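Local coordinates for protein leucine aminopeptidase 2 (Saccharomyces cerevisiae, PDB 2XQ0) that acts as a zinc-dependent aminopeptidase that preferentially cleaves di- and tripeptides and also has low epoxide hydrolase activity in vitro, at residues 568-579 against 598-606. Sequence-based numbering, arbitrary orientation.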
ATOM      1  N   ILE A 568      -7.355  24.716   9.201  1.00 53.48           N
ATOM      2  CA  ILE A 568      -7.386  25.354   7.884  1.00 59.12           C
ATOM      3  C   ILE A 568      -8.822  25.658   7.450  1.00 59.90           C
ATOM      4  O   ILE A 568      -9.126  26.761   7.002  1.00 58.13           O
ATOM      5  CB  ILE A 568      -6.697  24.484   6.808  1.00 61.55           C
ATOM      6  CG1 ILE A 568      -5.211  24.294   7.138  1.00 58.39           C
ATOM      7  CG2 ILE A 568      -6.867  25.102   5.430  1.00 67.71           C
ATOM      8  CD1 ILE A 568      -4.474  25.591   7.399  1.00 55.43           C
ATOM      9  N   PHE A 569      -9.692  24.664   7.588  1.00 60.73           N
ATOM     10  CA  PHE A 569     -11.112  24.819   7.278  1.00 58.67           C
ATOM     11  C   PHE A 569     -11.731  25.963   8.083  1.00 68.56           C
ATOM     12  O   PHE A 569     -12.704  26.589   7.652  1.00 68.56           O
ATOM     13  CB  PHE A 569     -11.858  23.503   7.541  1.00 49.77           C
ATOM     14  CG  PHE A 569     -12.056  22.661   6.310  1.00 57.37           C
ATOM     15  CD1 PHE A 569     -11.002  21.932   5.772  1.00 62.23           C
ATOM     16  CD2 PHE A 569     -13.297  22.600   5.687  1.00 57.54           C
ATOM     17  CE1 PHE A 569     -11.183  21.157   4.639  1.00 57.18           C
ATOM     18  CE2 PHE A 569     -13.484  21.826   4.551  1.00 53.97           C
ATOM     19  CZ  PHE A 569     -12.426  21.106   4.023  1.00 55.71           C
ATOM     20  N   ALA A 570     -11.146  26.227   9.250  1.00 66.48           N
ATOM     21  CA  ALA A 570     -11.559  27.324  10.114  1.00 59.64           C
ATOM     22  C   ALA A 570     -10.712  28.574   9.871  1.00 59.86           C
ATOM     23  O   ALA A 570     -10.916  29.609  10.503  1.00 57.71           O
ATOM     24  CB  ALA A 570     -11.487  26.903  11.582  1.00 54.57           C
ATOM     25  N   LYS A 571      -9.763  28.470   8.952  1.00 66.14           N
ATOM     26  CA  LYS A 571      -8.915  29.603   8.604  1.00 76.96           C
ATOM     27  C   LYS A 571      -8.382  30.342   9.837  1.00 79.22           C
ATOM     28  O   LYS A 571      -8.450  31.572   9.914  1.00 82.51           O
ATOM     29  CB  LYS A 571      -9.671  30.573   7.685  1.00 78.00           C
ATOM     30  CG  LYS A 571     -10.080  29.974   6.346  1.00 78.95           C
ATOM     31  CD  LYS A 571     -10.799  30.997   5.477  1.00 81.89           C
ATOM     32  CE  LYS A 571     -11.063  30.446   4.085  1.00 76.53           C
ATOM     33  NZ  LYS A 571     -11.867  29.192   4.148  1.00 65.81           N
ATOM     34  N   LEU A 572      -7.864  29.588  10.804  1.00 71.85           N
ATOM     35  CA  LEU A 572      -7.148  30.183  11.927  1.00 69.56           C
ATOM     36  C   LEU A 572      -5.745  30.488  11.445  1.00 75.53           C
ATOM     37  O   LEU A 572      -4.883  29.607  11.422  1.00 79.71           O
ATOM     38  CB  LEU A 572      -7.103  29.235  13.129  1.00 64.37           C
ATOM     39  CG  LEU A 572      -8.432  28.882  13.799  1.00 69.21           C
ATOM     40  CD1 LEU A 572      -8.233  27.832  14.882  1.00 63.65           C
ATOM     41  CD2 LEU A 572      -9.102  30.126  14.370  1.00 76.53           C
ATOM     42  N   GLN A 573      -5.526  31.739  11.051  1.00 81.66           N
ATOM     43  CA  GLN A 573      -4.306  32.127  10.345  1.00 87.29           C
ATOM     44  C   GLN A 573      -3.028  31.947  11.160  1.00 82.82           C
ATOM     45  O   GLN A 573      -1.967  31.685  10.595  1.00 85.14           O
ATOM     46  CB  GLN A 573      -4.418  33.561   9.822  1.00103.20           C
ATOM     47  CG  GLN A 573      -5.464  33.735   8.729  1.00117.17           C
ATOM     48  CD  GLN A 573      -5.622  35.180   8.285  1.00135.01           C
ATOM     49  OE1 GLN A 573      -5.459  36.109   9.078  1.00141.30           O
ATOM     50  NE2 GLN A 573      -5.947  35.375   7.011  1.00140.39           N
ATOM     51  N   GLU A 574      -3.128  32.075  12.480  1.00 83.40           N
ATOM     52  CA  GLU A 574      -1.949  31.976  13.341  1.00 88.34           C
ATOM     53  C   GLU A 574      -1.366  30.560  13.394  1.00 85.28           C
ATOM     54  O   GLU A 574      -0.254  30.356  13.888  1.00 87.37           O
ATOM     55  CB  GLU A 574      -2.239  32.507  14.754  1.00 93.64           C
ATOM     56  CG  GLU A 574      -3.180  31.652  15.587  1.00 98.63           C
ATOM     57  CD  GLU A 574      -4.643  31.889  15.264  1.00101.17           C
ATOM     58  OE1 GLU A 574      -4.934  32.733  14.389  1.00105.98           O
ATOM     59  OE2 GLU A 574      -5.501  31.234  15.890  1.00 99.07           O
ATOM     60  N   GLU A 575      -2.112  29.592  12.865  1.00 79.39           N
ATOM     61  CA  GLU A 575      -1.674  28.197  12.856  1.00 75.63           C
ATOM     62  C   GLU A 575      -1.046  27.745  11.527  1.00 74.93           C
ATOM     63  O   GLU A 575      -0.465  26.661  11.442  1.00 68.00           O
ATOM     64  CB  GLU A 575      -2.836  27.278  13.241  1.00 75.62           C
ATOM     65  CG  GLU A 575      -3.421  27.563  14.621  1.00 80.65           C
ATOM     66  CD  GLU A 575      -2.404  27.422  15.747  1.00 85.16           C
ATOM     67  OE1 GLU A 575      -1.362  26.763  15.547  1.00 88.27           O
ATOM     68  OE2 GLU A 575      -2.650  27.965  16.842  1.00 87.73           O
ATOM     69  N   TYR A 576      -1.158  28.576  10.496  1.00 76.73           N
ATOM     70  CA  TYR A 576      -0.625  28.236   9.178  1.00 81.24           C
ATOM     71  C   TYR A 576       0.866  27.893   9.229  1.00 81.95           C
ATOM     72  O   TYR A 576       1.353  27.099   8.424  1.00 84.13           O
ATOM     73  CB  TYR A 576      -0.846  29.384   8.189  1.00 81.51           C
ATOM     74  CG  TYR A 576      -2.297  29.753   7.937  1.00 77.17           C
ATOM     75  CD1 TYR A 576      -2.618  30.889   7.206  1.00 77.30           C
ATOM     76  CD2 TYR A 576      -3.340  28.971   8.421  1.00 69.12           C
ATOM     77  CE1 TYR A 576      -3.930  31.240   6.963  1.00 73.26           C
ATOM     78  CE2 TYR A 576      -4.654  29.314   8.177  1.00 66.36           C
ATOM     79  CZ  TYR A 576      -4.940  30.456   7.448  1.00 74.64           C
ATOM     80  OH  TYR A 576      -6.245  30.816   7.199  1.00 78.74           O
ATOM     81  N   LYS A 577       1.581  28.505  10.172  1.00 80.67           N
ATOM     82  CA  LYS A 577       3.031  28.334  10.303  1.00 76.36           C
ATOM     83  C   LYS A 577       3.399  26.928  10.763  1.00 72.11           C
ATOM     84  O   LYS A 577       4.423  26.368  10.365  1.00 61.10           O
ATOM     85  CB  LYS A 577       3.589  29.362  11.294  1.00 84.01           C
ATOM     86  CG  LYS A 577       5.073  29.212  11.619  1.00 85.05           C
ATOM     87  CD  LYS A 577       5.946  29.580  10.428  1.00 91.66           C
ATOM     88  CE  LYS A 577       7.390  29.828  10.845  1.00 93.42           C
ATOM     89  NZ  LYS A 577       8.094  28.572  11.244  1.00 86.77           N
ATOM     90  N   HIS A 578       2.553  26.358  11.611  1.00 76.67           N
ATOM     91  CA  HIS A 578       2.815  25.041  12.169  1.00 79.33           C
ATOM     92  C   HIS A 578       2.535  23.942  11.147  1.00 70.73           C
ATOM     93  O   HIS A 578       3.242  22.934  11.111  1.00 60.00           O
ATOM     94  CB  HIS A 578       2.010  24.844  13.455  1.00 84.65           C
ATOM     95  CG  HIS A 578       2.238  25.922  14.468  1.00 96.56           C
ATOM     96  ND1 HIS A 578       3.084  25.768  15.544  1.00102.46           N
ATOM     97  CD2 HIS A 578       1.753  27.185  14.550  1.00102.28           C
ATOM     98  CE1 HIS A 578       3.101  26.882  16.253  1.00106.89           C
ATOM     99  NE2 HIS A 578       2.299  27.757  15.672  1.00107.00           N
ATOM    100  N   LEU A 579       1.514  24.148  10.315  1.00 68.42           N
ATOM    101  CA  LEU A 579       1.245  23.246   9.198  1.00 65.96           C
ATOM    102  C   LEU A 579       2.425  23.227   8.245  1.00 57.51           C
ATOM    103  O   LEU A 579       2.884  22.163   7.838  1.00 65.18           O
ATOM    104  CB  LEU A 579      -0.012  23.659   8.427  1.00 70.77           C
ATOM    105  CG  LEU A 579      -0.226  22.864   7.131  1.00 67.40           C
ATOM    106  CD1 LEU A 579      -0.247  21.347   7.407  1.00 53.87           C
ATOM    107  CD2 LEU A 579      -1.500  23.300   6.420  1.00 66.04           C
ATOM    108  N   LEU A 598      -4.236  21.836   1.262  1.00 76.86           N
ATOM    109  CA  LEU A 598      -4.789  22.646   2.343  1.00 77.79           C
ATOM    110  C   LEU A 598      -4.054  23.984   2.516  1.00 76.21           C
ATOM    111  O   LEU A 598      -4.677  25.050   2.498  1.00 66.80           O
ATOM    112  CB  LEU A 598      -4.798  21.854   3.656  1.00 73.73           C
ATOM    113  CG  LEU A 598      -6.003  20.931   3.873  1.00 73.53           C
ATOM    114  CD1 LEU A 598      -7.278  21.755   4.013  1.00 75.51           C
ATOM    115  CD2 LEU A 598      -6.153  19.901   2.757  1.00 72.83           C
ATOM    116  N   LEU A 599      -2.734  23.931   2.674  1.00 75.24           N
ATOM    117  CA  LEU A 599      -1.952  25.145   2.899  1.00 82.95           C
ATOM    118  C   LEU A 599      -2.022  26.115   1.713  1.00 89.35           C
ATOM    119  O   LEU A 599      -1.982  27.332   1.901  1.00 95.74           O
ATOM    120  CB  LEU A 599      -0.489  24.816   3.249  1.00 77.94           C
ATOM    121  CG  LEU A 599       0.322  25.993   3.813  1.00 76.99           C
ATOM    122  CD1 LEU A 599      -0.285  26.521   5.125  1.00 62.15           C
ATOM    123  CD2 LEU A 599       1.800  25.629   3.988  1.00 80.72           C
ATOM    124  N   ASN A 600      -2.135  25.581   0.497  1.00 83.09           N
ATOM    125  CA  ASN A 600      -2.247  26.431  -0.687  1.00 85.82           C
ATOM    126  C   ASN A 600      -3.585  27.172  -0.776  1.00 88.24           C
ATOM    127  O   ASN A 600      -3.670  28.242  -1.381  1.00 90.55           O
ATOM    128  CB  ASN A 600      -2.001  25.636  -1.972  1.00 85.11           C
ATOM    129  CG  ASN A 600      -1.863  26.534  -3.191  1.00 90.63           C
ATOM    130  OD1 ASN A 600      -2.753  26.592  -4.041  1.00 92.23           O
ATOM    131  ND2 ASN A 600      -0.749  27.248  -3.276  1.00 87.27           N
ATOM    132  N   SER A 601      -4.624  26.607  -0.169  1.00 84.05           N
ATOM    133  CA  SER A 601      -5.947  27.230  -0.210  1.00 81.50           C
ATOM    134  C   SER A 601      -6.125  28.334   0.833  1.00 82.67           C
ATOM    135  O   SER A 601      -7.160  28.992   0.857  1.00 90.26           O
ATOM    136  CB  SER A 601      -7.059  26.188  -0.073  1.00 71.62           C
ATOM    137  OG  SER A 601      -7.158  25.698   1.254  1.00 68.76           O
ATOM    138  N   VAL A 602      -5.125  28.538   1.688  1.00 78.81           N
ATOM    139  CA  VAL A 602      -5.178  29.614   2.680  1.00 77.86           C
ATOM    140  C   VAL A 602      -3.983  30.570   2.610  1.00 90.98           C
ATOM    141  O   VAL A 602      -4.082  31.731   3.015  1.00 97.95           O
ATOM    142  CB  VAL A 602      -5.336  29.071   4.117  1.00 68.66           C
ATOM    143  CG1 VAL A 602      -6.696  28.403   4.280  1.00 60.70           C
ATOM    144  CG2 VAL A 602      -4.202  28.115   4.462  1.00 61.32           C
ATOM    145  N   ASP A 603      -2.861  30.081   2.089  1.00 88.68           N
ATOM    146  CA  ASP A 603      -1.664  30.903   1.912  1.00 85.01           C
ATOM    147  C   ASP A 603      -0.766  30.271   0.857  1.00 89.15           C
ATOM    148  O   ASP A 603       0.078  29.426   1.172  1.00 87.36           O
ATOM    149  CB  ASP A 603      -0.902  31.043   3.231  1.00 78.43           C
ATOM    150  CG  ASP A 603       0.099  32.191   3.219  1.00 82.67           C
ATOM    151  OD1 ASP A 603       0.759  32.430   2.176  1.00 86.44           O
ATOM    152  OD2 ASP A 603       0.237  32.851   4.269  1.00 85.14           O
ATOM    153  N   ARG A 604      -0.952  30.674  -0.395  1.00 85.62           N
ATOM    154  CA  ARG A 604      -0.159  30.104  -1.473  1.00 81.30           C
ATOM    155  C   ARG A 604       1.290  30.581  -1.399  1.00 93.53           C
ATOM    156  O   ARG A 604       2.214  29.794  -1.608  1.00 94.60           O
ATOM    157  CB  ARG A 604      -0.777  30.410  -2.836  1.00 74.93           C
ATOM    158  CG  ARG A 604       0.103  29.973  -4.005  1.00 82.84           C
ATOM    159  CD  ARG A 604      -0.682  29.912  -5.297  1.00 87.94           C
ATOM    160  NE  ARG A 604       0.178  29.595  -6.426  1.00 94.48           N
ATOM    161  CZ  ARG A 604       0.531  28.362  -6.776  1.00 88.96           C
ATOM    162  NH1 ARG A 604       1.326  28.174  -7.824  1.00 84.46           N
ATOM    163  NH2 ARG A 604       0.090  27.322  -6.079  1.00 76.23           N
ATOM    164  N   ARG A 605       1.475  31.864  -1.087  1.00102.96           N
ATOM    165  CA  ARG A 605       2.803  32.461  -0.916  1.00109.65           C
ATOM    166  C   ARG A 605       3.624  31.682   0.112  1.00104.13           C
ATOM    167  O   ARG A 605       4.856  31.739   0.127  1.00102.86           O
ATOM    168  CB  ARG A 605       2.666  33.923  -0.477  1.00119.08           C
ATOM    169  CG  ARG A 605       3.985  34.649  -0.310  1.00131.50           C
ATOM    170  CD  ARG A 605       4.780  34.631  -1.605  1.00143.46           C
ATOM    171  NE  ARG A 605       6.063  35.320  -1.484  1.00150.65           N
ATOM    172  CZ  ARG A 605       7.203  34.724  -1.155  1.00153.74           C
ATOM    173  NH1 ARG A 605       7.225  33.421  -0.908  1.00150.25           N
ATOM    174  NH2 ARG A 605       8.323  35.431  -1.073  1.00159.39           N
ATOM    175  N   LEU A 606       2.922  30.951   0.972  1.00 95.02           N
ATOM    176  CA  LEU A 606       3.549  30.141   2.006  1.00 83.22           C
ATOM    177  C   LEU A 606       3.647  28.680   1.584  1.00 78.15           C
ATOM    178  O   LEU A 606       4.574  27.976   1.980  1.00 81.15           O
ATOM    179  CB  LEU A 606       2.763  30.256   3.316  1.00 79.15           C
ATOM    180  CG  LEU A 606       3.114  29.292   4.454  1.00 74.59           C
ATOM    181  CD1 LEU A 606       4.612  29.335   4.776  1.00 78.83           C
ATOM    182  CD2 LEU A 606       2.257  29.574   5.697  1.00 75.44           C
TER
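With CG anti to its carbonyl carbon (chi1 -61°), Tyr576 lays its ring against Val602, whose CG2 stands over the ring centre. This CH-pi contact measures 3.8 Å from Val602 CG2 to the Tyr576 ring centroid, 9° off the normal; Gln573 CA lies over the opposite face. A broad ring suits this place because it spans from Gln573 to the valine, Tyr576 CZ lying 3.6 Å from Val602 CB. The other branch, Val602 CG1, meets Ile568 CG2 at a tight 3.5 Å; a beta-branched valine fits because its two methyls serve two neighbours. Ile568 CG2 also reaches Leu598 CD1 (3.7 Å), a methyl that Phe569 CE1 approaches obliquely. Farther along the interface, Leu579 CD2 packs on Leu599 CB and Leu606 CD2 touches Tyr576 CB, branched leucine methyls filling the apolar seam. Were Tyr576 cut back to an alanine, Val602 CG2 would probably lose its aromatic platform and a gap would open between Val602 and Gln573. Asp603 OD1 caps helix 604-614 by a weak bond from Leu606 N. No hydrogen bond crosses, so apolar packing and the CH-pi contact join the turn between helices 557-569 and 576-582 to that between helices 589-600 and 604-614.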